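Long-range contact in inactive PncC family protein (Escherichia coli O157:H7, PDB 5KOL), which belongs to the CinA family but probably lacks nicotinamide-nucleotide (NMN) amidohydrolase activity, its actual function being unknown: residues Glu40-Gly44 / Leu157-Val161. Residues are numbered along the deposited sequence; the frame is centred on the assembly and turned at random.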
# COMPACT_ATOMS: atom_id res chain seq x y z
N GLU A 40 5.50 4.46 -1.54
CA GLU A 40 6.51 3.49 -1.96
C GLU A 40 6.25 3.03 -3.38
O GLU A 40 5.14 3.11 -3.89
CB GLU A 40 6.57 2.27 -1.01
CG GLU A 40 5.22 1.68 -0.71
CD GLU A 40 5.26 0.68 0.43
OE1 GLU A 40 6.14 -0.21 0.43
OE2 GLU A 40 4.36 0.75 1.29
N SER A 41 7.32 2.57 -4.02
CA SER A 41 7.21 2.01 -5.35
C SER A 41 7.64 0.53 -5.39
O SER A 41 6.79 -0.37 -5.37
CB SER A 41 8.05 2.85 -6.31
OG SER A 41 7.73 2.56 -7.65
N CYS A 42 8.95 0.29 -5.47
CA CYS A 42 9.47 -1.07 -5.61
C CYS A 42 9.08 -1.97 -4.43
O CYS A 42 8.90 -3.17 -4.62
CB CYS A 42 10.99 -1.06 -5.78
SG CYS A 42 11.94 -0.25 -4.41
N THR A 43 8.96 -1.42 -3.22
CA THR A 43 8.61 -2.26 -2.07
C THR A 43 7.13 -2.65 -2.05
O THR A 43 6.74 -3.52 -1.25
CB THR A 43 9.00 -1.59 -0.75
OG1 THR A 43 8.49 -0.25 -0.69
CG2 THR A 43 10.52 -1.54 -0.59
N GLY A 44 6.30 -2.04 -2.90
CA GLY A 44 5.01 -2.60 -3.30
C GLY A 44 3.89 -2.51 -2.29
O GLY A 44 2.79 -2.98 -2.58
N LEU A 157 14.40 -5.73 -1.16
CA LEU A 157 13.18 -5.05 -0.74
C LEU A 157 12.97 -5.15 0.76
O LEU A 157 12.40 -4.24 1.36
CB LEU A 157 11.97 -5.63 -1.48
CG LEU A 157 11.96 -5.53 -3.00
CD1 LEU A 157 10.60 -6.00 -3.49
CD2 LEU A 157 12.25 -4.10 -3.44
N ALA A 158 13.41 -6.25 1.38
CA ALA A 158 13.24 -6.39 2.82
C ALA A 158 14.19 -5.47 3.56
O ALA A 158 13.82 -4.85 4.57
CB ALA A 158 13.47 -7.85 3.25
N LEU A 159 15.43 -5.34 3.06
CA LEU A 159 16.36 -4.39 3.66
C LEU A 159 15.88 -2.95 3.49
O LEU A 159 16.05 -2.13 4.40
CB LEU A 159 17.75 -4.54 3.06
CG LEU A 159 18.47 -5.81 3.48
CD1 LEU A 159 19.41 -6.23 2.37
CD2 LEU A 159 19.19 -5.56 4.81
N ALA A 160 15.31 -2.62 2.33
CA ALA A 160 14.82 -1.26 2.11
C ALA A 160 13.76 -0.89 3.13
O ALA A 160 13.75 0.24 3.65
CB ALA A 160 14.26 -1.10 0.69
N VAL A 161 12.82 -1.80 3.40
CA VAL A 161 11.77 -1.50 4.37
C VAL A 161 12.38 -1.28 5.75
O VAL A 161 12.09 -0.29 6.43
CB VAL A 161 10.68 -2.60 4.38
CG1 VAL A 161 9.66 -2.33 5.50
CG2 VAL A 161 9.95 -2.72 3.00
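The methyl of T43 (CG2) rests against one turn of helix 153-171, on L157 O, A160 CB and V161 CG2; in the alpha/beta fold of this CinA-family protein, the loop after strand 36-40 packs here on that helix. T43 belongs to the type I beta turn S41-G44, which leads from strand 36-40 toward helix 46-52. Its CG2 meets V161 CG2 at 3.8 Å, the two side chains crossing at a slant, and lies 4.0 Å from A160 CB. The carbonyl oxygen of L157, already accepting the helical bond from V161 N, stands 3.8 Å from the same T43 CG2. The two methyls of L157 lie against C42: CD1 is 3.5 Å from C42 O, a van der Waals contact, and CD2 is 4.0 Å from C42 SG. No hydrogen bond joins turn and helix. V161 also packs on K46, L47 and A50 of helix 46-52. With chi1 at 51°, T43 splits its two branches: CG2, anti to the carbonyl carbon, faces the helix, while OG1 turns back to buried E40. That carboxylate also accepts bonds from L47 N and A48 N at the start of helix 46-52. T43 OG1 donates to E40 OE1 at 2.6 Å, on the anti side and 16° out of the carboxylate plane.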